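Local coordinates for uncharacterized protein (Treponema denticola ATCC 35404, PDB 6R9N) that senses iron and oxygen for bacterial chemotaxis by stabilizing a peroxo adduct at a di-iron centre held in a metallo-beta-lactamase-like fold, at residues 77-82 against 150-155; 124-129 against 143-148; 183-188 against 227-232; 191-196 against 238-243; 12-17 against 157-162. All coordinates share one frame; numbering follows the deposited sequence.

In the fold
Contacts 1 and 2 adjoin at the di-iron site. Their centres lie about 7 Å apart, contact 2 is nested within the chain loop closed by contact 1, both reach the second subunit, and both supply ligands to the same iron: His80 and Asp82 from contact 1, His148 from contact 2. Contact 4 brings Phe195 to the peroxide; the centre of contact 4 is about 19 Å from those of contacts 1 and 2. Contact 3 shares helix 185-199 with contact 4, the two centres being about 12 Å apart, and the side chain of Tyr229 lies about 13 Å from iron. Contact 5, about 21 Å from contact 1 between centres, joins hairpin tips remote from the metals.

Contact 1. Residues 77-82 against 150-155. With FE (Fe (III) ion), chain D; O (oxygen atom), chain F.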
# COMPACT_ATOMS: atom_id res chain seq x y z
N PHE A 77 14.80 7.24 1.49
CA PHE A 77 13.50 7.67 1.97
C PHE A 77 12.42 6.95 1.18
O PHE A 77 12.45 6.95 -0.05
CB PHE A 77 13.35 9.18 1.83
CG PHE A 77 11.99 9.70 2.18
CD1 PHE A 77 11.69 10.09 3.48
CD2 PHE A 77 11.01 9.84 1.20
CE1 PHE A 77 10.46 10.59 3.81
CE2 PHE A 77 9.76 10.34 1.51
CZ PHE A 77 9.48 10.72 2.81
N PHE A 78 11.48 6.32 1.88
CA PHE A 78 10.32 5.66 1.29
C PHE A 78 9.08 6.45 1.69
O PHE A 78 8.74 6.50 2.88
CB PHE A 78 10.17 4.22 1.79
CG PHE A 78 11.17 3.25 1.25
CD1 PHE A 78 12.11 3.62 0.32
CD2 PHE A 78 11.15 1.94 1.66
CE1 PHE A 78 13.02 2.71 -0.18
CE2 PHE A 78 12.06 1.01 1.16
CZ PHE A 78 13.00 1.41 0.24
N SER A 79 8.40 7.04 0.71
CA SER A 79 7.19 7.80 1.04
C SER A 79 6.14 6.90 1.69
O SER A 79 5.43 7.34 2.61
CB SER A 79 6.63 8.50 -0.21
OG SER A 79 6.23 7.56 -1.19
N HIS A 80 6.03 5.65 1.25
CA HIS A 80 5.08 4.70 1.85
C HIS A 80 5.45 3.29 1.40
O HIS A 80 6.57 3.06 0.93
CB HIS A 80 3.62 5.08 1.51
CG HIS A 80 3.31 5.09 0.04
ND1 HIS A 80 3.98 5.90 -0.86
CD2 HIS A 80 2.39 4.40 -0.68
CE1 HIS A 80 3.48 5.71 -2.07
NE2 HIS A 80 2.52 4.80 -1.99
N GLN A 81 4.51 2.35 1.51
CA GLN A 81 4.79 0.92 1.44
C GLN A 81 4.64 0.31 0.05
O GLN A 81 4.99 -0.86 -0.13
CB GLN A 81 3.86 0.16 2.41
CG GLN A 81 2.46 -0.19 1.83
CD GLN A 81 1.49 0.99 1.86
OE1 GLN A 81 1.89 2.14 2.10
NE2 GLN A 81 0.19 0.70 1.61
N ASP A 82 4.14 1.06 -0.93
CA ASP A 82 3.73 0.47 -2.20
C ASP A 82 4.91 -0.14 -2.97
O ASP A 82 6.05 0.31 -2.84
CB ASP A 82 3.06 1.53 -3.07
CG ASP A 82 1.65 1.76 -2.69
OD1 ASP A 82 1.19 1.12 -1.71
OD2 ASP A 82 0.98 2.56 -3.37
N PRO A 150 -2.16 5.01 4.65
CA PRO A 150 -2.35 5.51 6.02
C PRO A 150 -1.07 5.97 6.69
O PRO A 150 -1.14 6.74 7.65
CB PRO A 150 -2.96 4.32 6.77
CG PRO A 150 -2.60 3.11 5.96
CD PRO A 150 -2.50 3.58 4.52
N GLY A 151 0.09 5.48 6.24
CA GLY A 151 1.38 5.98 6.69
C GLY A 151 2.23 6.42 5.50
O GLY A 151 2.95 5.60 4.91
N GLN A 152 2.13 7.69 5.12
CA GLN A 152 2.87 8.25 4.00
C GLN A 152 3.48 9.58 4.42
O GLN A 152 2.83 10.36 5.10
CB GLN A 152 1.98 8.48 2.75
CG GLN A 152 2.72 9.19 1.58
CD GLN A 152 1.87 9.46 0.32
OE1 GLN A 152 2.25 9.09 -0.80
NE2 GLN A 152 0.75 10.15 0.49
N PHE A 153 4.72 9.84 3.97
CA PHE A 153 5.35 11.14 4.15
C PHE A 153 5.89 11.67 2.83
O PHE A 153 6.32 10.92 1.95
CB PHE A 153 6.51 11.09 5.18
CG PHE A 153 6.05 10.78 6.57
CD1 PHE A 153 5.69 11.81 7.43
CD2 PHE A 153 5.93 9.47 7.00
CE1 PHE A 153 5.25 11.53 8.71
CE2 PHE A 153 5.47 9.19 8.28
CZ PHE A 153 5.13 10.22 9.13
N GLY A 154 5.85 12.98 2.70
CA GLY A 154 6.68 13.67 1.74
C GLY A 154 7.98 14.10 2.39
O GLY A 154 8.16 13.95 3.59
N LEU A 155 8.90 14.60 1.57
CA LEU A 155 10.17 15.11 2.08
C LEU A 155 10.37 16.51 1.52
O LEU A 155 10.40 16.69 0.30
CB LEU A 155 11.35 14.18 1.70
CG LEU A 155 12.66 14.30 2.48
CD1 LEU A 155 13.44 15.53 2.05
CD2 LEU A 155 12.38 14.35 4.03
FE FE D . 1.03 4.52 -3.83
O O F . 2.86 4.35 -4.82
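The backbones run roughly opposed, 147° apart, and one hydrogen bond pins them: Phe153 N donates to a lone pair of Ser79 O in the carbonyl plane, 2.9 Å away at 154°. The same oxygen takes a CA-H...O contact from Gln152 CA at 3.1 Å. Metal ligation comes next along the chain. His80 NE2 binds the iron at 2.4 Å and Asp82 OD2 at 2.0 Å, the first two ligands of a His-x-Asp-x-Asp sequence in the loop after strand 73-77, where metallo-beta-lactamase relatives carry their metal motif; His148 and Asp167 add to this iron. Rotation of the imidazole is set from its other edge, where ND1 donates to Ser79 OG at 2.8 Å, nearly in the ring plane, and OG is hydrogen-bonded in turn to Asp50, a second-shell chain. Apolar packing gathers round Phe77. With CG anti to the backbone N (chi1 174°), its ring takes Leu155 CB over the centre of one face, 4.1 Å from the centroid, while CZ meets Phe153 CB at 3.8 Å.

Contact 2. Residues 124-129 against 143-148. With FE (Fe (III) ion), chain D.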
# COMPACT_ATOMS: atom_id res chain seq x y z
N ILE A 124 9.44 6.71 10.99
CA ILE A 124 8.98 8.09 11.07
C ILE A 124 7.70 8.10 11.90
O ILE A 124 6.75 7.38 11.56
CB ILE A 124 8.73 8.70 9.68
CG1 ILE A 124 9.95 8.49 8.77
CG2 ILE A 124 8.46 10.18 9.83
CD1 ILE A 124 9.71 8.92 7.34
N PRO A 125 7.64 8.86 12.99
CA PRO A 125 6.39 8.95 13.75
C PRO A 125 5.38 9.78 12.98
O PRO A 125 5.72 10.54 12.08
CB PRO A 125 6.81 9.63 15.05
CG PRO A 125 7.99 10.48 14.65
CD PRO A 125 8.69 9.75 13.51
N ASP A 126 4.11 9.65 13.38
CA ASP A 126 3.02 10.16 12.56
C ASP A 126 3.16 11.65 12.20
O ASP A 126 2.75 12.05 11.11
CB ASP A 126 1.68 9.91 13.26
CG ASP A 126 1.20 8.49 13.06
OD1 ASP A 126 1.75 7.78 12.18
OD2 ASP A 126 0.27 8.07 13.78
N LYS A 127 3.72 12.48 13.08
CA LYS A 127 3.80 13.91 12.82
C LYS A 127 5.10 14.34 12.15
O LYS A 127 5.34 15.54 11.96
CB LYS A 127 3.60 14.71 14.11
CG LYS A 127 2.16 14.69 14.61
CD LYS A 127 1.99 15.39 15.93
CE LYS A 127 0.63 15.06 16.53
NZ LYS A 127 -0.04 16.24 17.12
N GLY A 128 5.94 13.39 11.77
CA GLY A 128 7.12 13.68 10.99
C GLY A 128 8.33 13.84 11.88
O GLY A 128 8.28 13.72 13.10
N MET A 129 9.45 14.10 11.21
CA MET A 129 10.74 14.31 11.86
C MET A 129 11.63 15.02 10.85
O MET A 129 11.32 15.09 9.66
CB MET A 129 11.35 12.99 12.31
CG MET A 129 11.74 12.08 11.14
SD MET A 129 12.28 10.42 11.57
CE MET A 129 13.45 10.75 12.89
N PRO A 143 3.91 14.96 6.96
CA PRO A 143 2.78 14.03 7.09
C PRO A 143 1.85 14.12 5.89
O PRO A 143 1.36 15.19 5.54
CB PRO A 143 2.08 14.51 8.37
CG PRO A 143 3.10 15.30 9.11
CD PRO A 143 3.96 15.93 8.07
N SER A 144 1.58 12.96 5.28
CA SER A 144 0.75 12.92 4.08
C SER A 144 -0.16 11.72 4.13
O SER A 144 -0.37 11.03 3.12
CB SER A 144 1.61 12.89 2.81
OG SER A 144 2.51 13.99 2.80
N HIS A 145 -0.70 11.45 5.31
CA HIS A 145 -1.37 10.19 5.57
C HIS A 145 -2.71 10.13 4.85
O HIS A 145 -3.38 11.14 4.63
CB HIS A 145 -1.53 10.00 7.08
CG HIS A 145 -0.24 10.11 7.83
ND1 HIS A 145 0.83 9.27 7.61
CD2 HIS A 145 0.16 10.98 8.79
CE1 HIS A 145 1.83 9.61 8.40
NE2 HIS A 145 1.45 10.65 9.13
N PHE A 146 -3.09 8.91 4.46
CA PHE A 146 -4.38 8.66 3.80
C PHE A 146 -4.50 9.37 2.46
O PHE A 146 -5.61 9.64 1.98
CB PHE A 146 -5.55 9.04 4.72
CG PHE A 146 -5.64 8.17 5.92
CD1 PHE A 146 -6.07 6.86 5.81
CD2 PHE A 146 -5.23 8.65 7.16
CE1 PHE A 146 -6.12 6.05 6.93
CE2 PHE A 146 -5.30 7.82 8.29
CZ PHE A 146 -5.74 6.54 8.17
N MET A 147 -3.36 9.64 1.81
CA MET A 147 -3.36 10.24 0.47
C MET A 147 -2.34 9.55 -0.45
O MET A 147 -1.44 10.20 -0.98
CB MET A 147 -3.06 11.73 0.55
CG MET A 147 -4.17 12.57 1.20
SD MET A 147 -3.67 14.24 1.75
CE MET A 147 -3.16 15.01 0.20
N HIS A 148 -2.44 8.24 -0.65
CA HIS A 148 -3.52 7.34 -0.20
C HIS A 148 -3.18 6.53 1.05
O HIS A 148 -4.08 6.12 1.80
CB HIS A 148 -3.85 6.35 -1.31
CG HIS A 148 -2.67 5.56 -1.77
ND1 HIS A 148 -2.34 4.32 -1.25
CD2 HIS A 148 -1.71 5.84 -2.69
CE1 HIS A 148 -1.25 3.87 -1.85
NE2 HIS A 148 -0.85 4.78 -2.72
FE FE D . 1.03 4.52 -3.83
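Two turns bring the loops together: a type I turn from Pro125 to Gly128, closed by Gly128 N to Pro125 O at 2.9 Å, and a type II turn from Ser144 to Met147, followed by a cis peptide before His148. Between them His145 carries the contact. Its CG lies anti to the carbonyl carbon (chi1 -54°), so the imidazole points edge-on at the first turn, and NE2 donates to Asp126 O over 2.8 Å. The bond is almost straight at 171°, and it lies both in the ring plane and on a carbonyl lone pair. At the far edge ND1 accepts from Gln152 N, which is consistent with a neutral ring protonated on NE2 and fixed against rotation. The ring of Pro143 lies alongside, CG at 3.6 Å from Lys127 O and CB at 3.7 Å from Asp126 O. The carboxylate of Asp126 stands 64° from the imidazole plane and forms a salt bridge with Arg198 of the second subunit. From the same loop His148 NE2 reaches the iron at 2.2 Å. The turns follow strands 121-124 and 138-143, with Met147 packed on helix 203-215 and the second subunit touching Pro143 and His145.

Contact 3. Residues 183-188 against 227-232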
# COMPACT_ATOMS: atom_id res chain seq x y z
N GLU A 183 3.60 22.87 -17.63
CA GLU A 183 3.44 24.30 -17.95
C GLU A 183 2.03 24.71 -18.34
O GLU A 183 1.75 25.90 -18.43
CB GLU A 183 4.46 24.80 -18.97
CG GLU A 183 5.88 24.96 -18.29
CD GLU A 183 5.88 26.05 -17.21
OE1 GLU A 183 6.57 25.90 -16.19
OE2 GLU A 183 5.12 27.04 -17.35
N ASP A 184 1.11 23.77 -18.50
CA ASP A 184 -0.29 24.15 -18.68
C ASP A 184 -1.11 23.25 -17.77
O ASP A 184 -1.28 22.06 -18.06
CB ASP A 184 -0.76 24.05 -20.14
CG ASP A 184 -2.23 24.41 -20.30
OD1 ASP A 184 -2.69 25.40 -19.64
OD2 ASP A 184 -2.94 23.69 -21.04
N PHE A 185 -1.58 23.82 -16.66
CA PHE A 185 -2.33 23.05 -15.68
C PHE A 185 -3.56 22.41 -16.30
O PHE A 185 -3.92 21.27 -15.96
CB PHE A 185 -2.71 23.92 -14.49
CG PHE A 185 -3.17 23.14 -13.30
CD1 PHE A 185 -2.28 22.37 -12.59
CD2 PHE A 185 -4.50 23.15 -12.91
CE1 PHE A 185 -2.70 21.62 -11.51
CE2 PHE A 185 -4.93 22.41 -11.83
CZ PHE A 185 -4.03 21.64 -11.12
N GLU A 186 -4.22 23.12 -17.22
CA GLU A 186 -5.41 22.55 -17.84
C GLU A 186 -5.07 21.36 -18.72
O GLU A 186 -5.84 20.41 -18.78
CB GLU A 186 -6.15 23.61 -18.67
CG GLU A 186 -6.79 24.71 -17.88
CD GLU A 186 -7.92 24.19 -17.03
OE1 GLU A 186 -8.61 23.24 -17.46
OE2 GLU A 186 -8.12 24.74 -15.92
N LYS A 187 -3.92 21.39 -19.41
CA LYS A 187 -3.55 20.22 -20.19
C LYS A 187 -3.09 19.07 -19.30
O LYS A 187 -3.20 17.90 -19.67
CB LYS A 187 -2.44 20.57 -21.18
CG LYS A 187 -2.91 21.01 -22.56
CD LYS A 187 -1.87 20.70 -23.63
CE LYS A 187 -2.12 21.53 -24.89
NZ LYS A 187 -0.88 22.23 -25.35
N HIS A 188 -2.54 19.40 -18.12
CA HIS A 188 -2.08 18.37 -17.19
C HIS A 188 -3.23 17.73 -16.43
O HIS A 188 -3.14 16.55 -16.07
CB HIS A 188 -1.09 18.98 -16.21
CG HIS A 188 -0.25 17.97 -15.50
ND1 HIS A 188 0.68 17.20 -16.15
CD2 HIS A 188 -0.19 17.61 -14.20
CE1 HIS A 188 1.29 16.41 -15.28
NE2 HIS A 188 0.77 16.64 -14.09
N ALA A 227 5.23 14.84 -14.29
CA ALA A 227 6.05 16.04 -14.33
C ALA A 227 5.91 16.85 -13.04
O ALA A 227 4.96 16.70 -12.27
CB ALA A 227 5.70 16.90 -15.54
N ILE A 228 6.88 17.73 -12.84
CA ILE A 228 7.08 18.50 -11.61
C ILE A 228 6.35 19.83 -11.72
O ILE A 228 6.35 20.47 -12.77
CB ILE A 228 8.60 18.71 -11.37
CG1 ILE A 228 9.28 17.38 -11.06
CG2 ILE A 228 8.86 19.76 -10.26
CD1 ILE A 228 10.71 17.27 -11.54
N TYR A 229 5.74 20.27 -10.61
CA TYR A 229 5.09 21.58 -10.54
C TYR A 229 6.09 22.61 -10.02
O TYR A 229 6.73 22.39 -8.99
CB TYR A 229 3.87 21.52 -9.60
CG TYR A 229 2.91 20.40 -9.92
CD1 TYR A 229 3.13 19.10 -9.45
CD2 TYR A 229 1.78 20.63 -10.68
CE1 TYR A 229 2.25 18.07 -9.75
CE2 TYR A 229 0.89 19.61 -10.98
CZ TYR A 229 1.14 18.33 -10.52
OH TYR A 229 0.27 17.30 -10.83
N LYS A 230 6.24 23.71 -10.75
CA LYS A 230 7.09 24.80 -10.28
C LYS A 230 6.38 26.13 -10.50
O LYS A 230 5.46 26.23 -11.32
CB LYS A 230 8.49 24.77 -10.91
CG LYS A 230 8.59 25.25 -12.33
CD LYS A 230 10.07 25.44 -12.72
CE LYS A 230 10.27 25.48 -14.24
NZ LYS A 230 9.59 26.62 -14.92
N ASP A 231 6.77 27.11 -9.70
CA ASP A 231 6.33 28.52 -9.79
C ASP A 231 4.80 28.57 -9.68
O ASP A 231 4.25 27.97 -8.75
CB ASP A 231 6.89 29.11 -11.08
CG ASP A 231 8.40 29.13 -11.10
OD1 ASP A 231 9.01 29.18 -10.01
OD2 ASP A 231 8.97 29.08 -12.21
N GLU A 232 4.10 29.23 -10.59
CA GLU A 232 2.65 29.37 -10.51
C GLU A 232 1.94 28.02 -10.53
O GLU A 232 0.78 27.94 -10.11
CB GLU A 232 2.16 30.24 -11.66
CG GLU A 232 2.20 29.55 -13.01
CD GLU A 232 3.60 29.56 -13.65
OE1 GLU A 232 4.37 30.52 -13.39
OE2 GLU A 232 3.92 28.61 -14.42
O HOH W 1 2.62 15.41 -12.42
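The close-packed half is aromatic. Tyr229, its CG anti to the carbonyl carbon, packs its ring against His188 and Phe185 of helix 185-199, and on Ile221 of strand 220-222. The imidazole of His188 crosses it at about a right angle, with planes 85° and centroids 5.5 Å apart, and Tyr229 OH lies at the imidazole edge, in its plane. Phe185, with CG anti to the backbone N, brings CE1 to 4.1 Å from Tyr229 CE2, which lies near the Phe185 ring plane. A water joins the two segments beside this cluster: it is hydrogen-bonded to His188 NE2 at 2.8 Å and donates to Ala227 O at 2.7 Å. The hydroxyl of Tyr229 is hydrogen-bonded to Gly169 O. Far looser is the solvent side, where charged tips meet. Lys230 NZ makes with Glu183 OE1, at 3.4 Å, a salt bridge whose hydrogen bond is weak, and a long one within its own segment to Asp231 OD2. The Glu232 carboxylate, its plane 71° from that of Glu183, brings OE2 to 3.5 Å from Glu183 OE2. Glu232 faces Glu183 alone, and this like-charge approach may raise the proton affinity of both, partly offset for Glu183 by Lys230.

Contact 4. Residues 191-196 against 238-243; sequences LIEGFH and LNWLSG
Trp240 carries the contact by driving its six-membered ring into the side of the facing helix. One face of that ring receives Ile192 CD1, 4.0 Å from its centroid, tip to tip. Its rim points at the face of His196 in a T-shaped (edge-to-face) pair, planes 81° apart, where CZ3 stands 4.0 Å from His196 CG, over the imidazole. The pyrrole side is polar: a water accepts from Trp240 NE1 at 3.2 Å and donates to Glu193 OE1 at 2.8 Å. Further out, the His196 ring is held by ND1, which donates to Ile192 O, one turn back, at 2.8 Å in the ring plane; that oxygen also takes His196 N. NE2 accepts a hydrogen bond from Gly169 N, so His196 is gripped at both nitrogens. The opposite face of the imidazole meets its neighbour Phe195, which touches the peroxide. The axes of segments 191-196 and 238-242, in helices 185-199 and 232-242, approach to 12.4 Å and cross at -31°, and Leu241 and Ser242 turn to helix 203-215.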
# COMPACT_ATOMS: atom_id res chain seq x y z
N LEU A 191 -4.42 14.13 -16.67
CA LEU A 191 -3.47 13.11 -16.26
C LEU A 191 -3.50 12.82 -14.76
O LEU A 191 -3.04 11.76 -14.32
CB LEU A 191 -2.06 13.52 -16.70
CG LEU A 191 -1.92 13.97 -18.16
CD1 LEU A 191 -0.46 14.20 -18.50
CD2 LEU A 191 -2.54 12.96 -19.12
N ILE A 192 -4.06 13.73 -13.97
CA ILE A 192 -4.04 13.61 -12.52
C ILE A 192 -5.43 13.53 -11.91
O ILE A 192 -5.54 13.18 -10.73
CB ILE A 192 -3.24 14.78 -11.88
CG1 ILE A 192 -4.06 16.08 -11.92
CG2 ILE A 192 -1.89 14.95 -12.59
CD1 ILE A 192 -3.41 17.27 -11.17
N GLU A 193 -6.49 13.86 -12.65
CA GLU A 193 -7.80 14.03 -12.02
C GLU A 193 -8.37 12.70 -11.53
O GLU A 193 -8.73 12.57 -10.35
CB GLU A 193 -8.76 14.70 -13.01
CG GLU A 193 -10.07 15.13 -12.37
CD GLU A 193 -11.02 15.75 -13.38
OE1 GLU A 193 -11.83 16.62 -12.98
OE2 GLU A 193 -10.93 15.38 -14.57
N GLY A 194 -8.45 11.71 -12.41
CA GLY A 194 -8.98 10.41 -12.01
C GLY A 194 -8.22 9.82 -10.84
O GLY A 194 -8.82 9.28 -9.90
N PHE A 195 -6.89 9.90 -10.88
CA PHE A 195 -6.08 9.34 -9.80
C PHE A 195 -6.39 10.01 -8.46
O PHE A 195 -6.57 9.33 -7.44
CB PHE A 195 -4.60 9.46 -10.15
CG PHE A 195 -3.69 8.87 -9.12
CD1 PHE A 195 -3.44 7.50 -9.09
CD2 PHE A 195 -3.08 9.68 -8.17
CE1 PHE A 195 -2.59 6.96 -8.15
CE2 PHE A 195 -2.25 9.14 -7.20
CZ PHE A 195 -1.99 7.78 -7.19
N HIS A 196 -6.44 11.35 -8.43
CA HIS A 196 -6.67 12.01 -7.14
C HIS A 196 -8.11 11.82 -6.66
O HIS A 196 -8.36 11.61 -5.46
CB HIS A 196 -6.28 13.49 -7.22
CG HIS A 196 -4.80 13.71 -7.28
ND1 HIS A 196 -4.07 13.57 -8.43
CD2 HIS A 196 -3.91 14.04 -6.30
CE1 HIS A 196 -2.79 13.83 -8.18
NE2 HIS A 196 -2.67 14.11 -6.89
N LEU A 238 -2.09 23.33 -5.76
CA LEU A 238 -2.62 23.42 -4.40
C LEU A 238 -4.05 23.95 -4.38
O LEU A 238 -4.90 23.43 -3.65
CB LEU A 238 -1.72 24.32 -3.55
CG LEU A 238 -0.29 23.80 -3.37
CD1 LEU A 238 0.54 24.70 -2.45
CD2 LEU A 238 -0.35 22.38 -2.85
N ASN A 239 -4.35 24.96 -5.20
CA ASN A 239 -5.71 25.49 -5.24
C ASN A 239 -6.70 24.44 -5.71
O ASN A 239 -7.77 24.25 -5.11
CB ASN A 239 -5.79 26.73 -6.14
CG ASN A 239 -5.05 27.92 -5.57
OD1 ASN A 239 -4.73 27.96 -4.37
ND2 ASN A 239 -4.78 28.91 -6.42
N TRP A 240 -6.33 23.70 -6.76
CA TRP A 240 -7.20 22.65 -7.29
C TRP A 240 -7.43 21.55 -6.26
O TRP A 240 -8.57 21.10 -6.06
CB TRP A 240 -6.59 22.09 -8.57
CG TRP A 240 -7.25 20.85 -9.06
CD1 TRP A 240 -8.40 20.76 -9.80
CD2 TRP A 240 -6.79 19.50 -8.88
NE1 TRP A 240 -8.68 19.44 -10.09
CE2 TRP A 240 -7.71 18.65 -9.53
CE3 TRP A 240 -5.69 18.94 -8.22
CZ2 TRP A 240 -7.56 17.27 -9.55
CZ3 TRP A 240 -5.54 17.57 -8.24
CH2 TRP A 240 -6.47 16.74 -8.89
N LEU A 241 -6.36 21.11 -5.59
CA LEU A 241 -6.47 19.98 -4.67
C LEU A 241 -7.33 20.33 -3.45
O LEU A 241 -8.15 19.51 -3.01
CB LEU A 241 -5.08 19.54 -4.21
CG LEU A 241 -5.06 18.29 -3.32
CD1 LEU A 241 -5.75 17.10 -4.02
CD2 LEU A 241 -3.64 17.93 -2.89
N SER A 242 -7.19 21.55 -2.92
CA SER A 242 -7.86 21.90 -1.68
C SER A 242 -9.37 21.83 -1.81
O SER A 242 -10.06 21.58 -0.82
CB SER A 242 -7.43 23.29 -1.21
OG SER A 242 -7.93 24.26 -2.10
N GLY A 243 -9.91 22.01 -3.01
CA GLY A 243 -11.33 21.90 -3.25
C GLY A 243 -11.80 20.59 -3.84
O GLY A 243 -12.99 20.47 -4.15
O HOH W 2 -11.53 18.93 -11.48

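Contact 5. Residues 12-17 against 157-162; sequences YEDADH and DERSRI
Two hairpin tips meet here. In 12-17, Asp14 N bonds His17 O at 2.9 Å and Asp14 OD1 accepts from Asp16 N, an Asx turn; in 157-162, Arg161 and Ile162 both face Asp157 in a G1 beta bulge. Tip to tip and nearly coplanar, His17 NE2 donates to the syn lone pair of Asp157 OD2 at 2.5 Å. The anti lone pair of Asp157 OD2 takes Ser160 OG at 2.4 Å, so two short bonds grip this buried oxygen. His17 ND1 is hydrogen-bonded to Asp42 OD2, and carboxylates at both nitrogens are consistent with a protonated imidazolium. Asp14 OD2 is likewise doubly held, by Tyr12 OH at 2.4 Å and, from above its plane, by a salt bridge from Arg159 NH2 at 3.0 Å. Arg159 lays CB over the His17 ring, and its NE is hydrogen-bonded to Ser137 OG. Ser160 CA sits over one face of Tyr12, 3.8 Å from the centroid. Hairpin 9-13/17-21, at the edge of one sheet, is thereby tied to hairpin 153-157/162-164 in the other.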
# COMPACT_ATOMS: atom_id res chain seq x y z
N TYR A 12 18.03 21.84 -8.66
CA TYR A 12 18.52 22.89 -7.78
C TYR A 12 19.99 22.60 -7.51
O TYR A 12 20.39 21.44 -7.40
CB TYR A 12 17.77 22.97 -6.42
CG TYR A 12 18.47 23.89 -5.42
CD1 TYR A 12 19.53 23.43 -4.64
CD2 TYR A 12 18.07 25.22 -5.28
CE1 TYR A 12 20.20 24.28 -3.74
CE2 TYR A 12 18.73 26.09 -4.37
CZ TYR A 12 19.79 25.60 -3.61
OH TYR A 12 20.46 26.42 -2.72
N GLU A 13 20.77 23.66 -7.35
CA GLU A 13 22.20 23.50 -7.18
C GLU A 13 22.73 24.70 -6.42
O GLU A 13 22.29 25.83 -6.67
CB GLU A 13 22.90 23.36 -8.54
CG GLU A 13 24.36 23.74 -8.56
CD GLU A 13 24.56 25.22 -8.79
OE1 GLU A 13 25.52 25.78 -8.21
OE2 GLU A 13 23.76 25.83 -9.54
N ASP A 14 23.56 24.45 -5.41
CA ASP A 14 24.51 25.45 -4.93
C ASP A 14 25.81 24.72 -4.63
O ASP A 14 25.94 23.52 -4.92
CB ASP A 14 23.97 26.26 -3.74
CG ASP A 14 23.67 25.40 -2.52
OD1 ASP A 14 24.51 24.56 -2.12
OD2 ASP A 14 22.57 25.57 -1.97
N ALA A 15 26.76 25.43 -4.02
CA ALA A 15 28.10 24.87 -3.84
C ALA A 15 28.10 23.61 -2.98
O ALA A 15 28.99 22.76 -3.13
CB ALA A 15 29.03 25.93 -3.23
N ASP A 16 27.14 23.48 -2.06
CA ASP A 16 27.16 22.40 -1.09
C ASP A 16 26.01 21.40 -1.22
O ASP A 16 26.01 20.40 -0.51
CB ASP A 16 27.17 22.98 0.33
CG ASP A 16 28.45 23.73 0.61
OD1 ASP A 16 29.53 23.18 0.29
OD2 ASP A 16 28.38 24.88 1.11
N HIS A 17 25.05 21.64 -2.11
CA HIS A 17 23.77 20.93 -2.06
C HIS A 17 23.17 20.87 -3.46
O HIS A 17 23.09 21.90 -4.14
CB HIS A 17 22.81 21.64 -1.09
CG HIS A 17 21.48 20.97 -0.93
ND1 HIS A 17 21.24 20.02 0.03
CD2 HIS A 17 20.30 21.15 -1.59
CE1 HIS A 17 19.98 19.62 -0.04
NE2 HIS A 17 19.39 20.30 -1.01
N ASP A 157 12.83 19.49 1.13
CA ASP A 157 14.25 19.83 1.15
C ASP A 157 14.29 21.33 1.41
O ASP A 157 14.00 22.13 0.53
CB ASP A 157 14.90 19.43 -0.17
CG ASP A 157 16.40 19.76 -0.22
OD1 ASP A 157 17.12 19.46 0.75
OD2 ASP A 157 16.86 20.29 -1.25
N GLU A 158 14.62 21.72 2.65
CA GLU A 158 14.50 23.13 3.02
C GLU A 158 15.37 24.02 2.15
O GLU A 158 14.93 25.09 1.72
CB GLU A 158 14.85 23.32 4.50
CG GLU A 158 13.72 22.92 5.44
CD GLU A 158 14.08 23.08 6.90
OE1 GLU A 158 13.17 22.96 7.74
OE2 GLU A 158 15.26 23.32 7.23
N ARG A 159 16.58 23.57 1.82
CA ARG A 159 17.53 24.44 1.12
C ARG A 159 17.08 24.75 -0.31
O ARG A 159 17.21 25.89 -0.77
CB ARG A 159 18.92 23.80 1.14
CG ARG A 159 19.90 24.35 0.09
CD ARG A 159 20.66 25.54 0.61
NE ARG A 159 21.38 25.20 1.83
CZ ARG A 159 22.70 25.16 1.95
NH1 ARG A 159 23.23 24.83 3.13
NH2 ARG A 159 23.50 25.45 0.92
N SER A 160 16.57 23.76 -1.03
CA SER A 160 16.05 24.00 -2.38
C SER A 160 14.62 24.50 -2.36
O SER A 160 14.14 25.01 -3.39
CB SER A 160 16.15 22.72 -3.21
OG SER A 160 15.38 21.68 -2.60
N ARG A 161 13.89 24.32 -1.26
CA ARG A 161 12.44 24.54 -1.22
C ARG A 161 11.69 23.65 -2.21
O ARG A 161 10.65 24.04 -2.76
CB ARG A 161 12.10 26.02 -1.43
CG ARG A 161 12.63 26.86 -0.27
CD ARG A 161 12.46 28.32 -0.50
NE ARG A 161 11.06 28.70 -0.51
CZ ARG A 161 10.63 29.91 -0.83
NH1 ARG A 161 9.33 30.18 -0.81
NH2 ARG A 161 11.51 30.85 -1.17
N ILE A 162 12.18 22.43 -2.41
CA ILE A 162 11.48 21.43 -3.22
C ILE A 162 10.82 20.44 -2.26
O ILE A 162 11.46 19.94 -1.33
CB ILE A 162 12.43 20.70 -4.18
CG1 ILE A 162 13.07 21.68 -5.18
CG2 ILE A 162 11.68 19.57 -4.92
CD1 ILE A 162 14.22 21.09 -5.98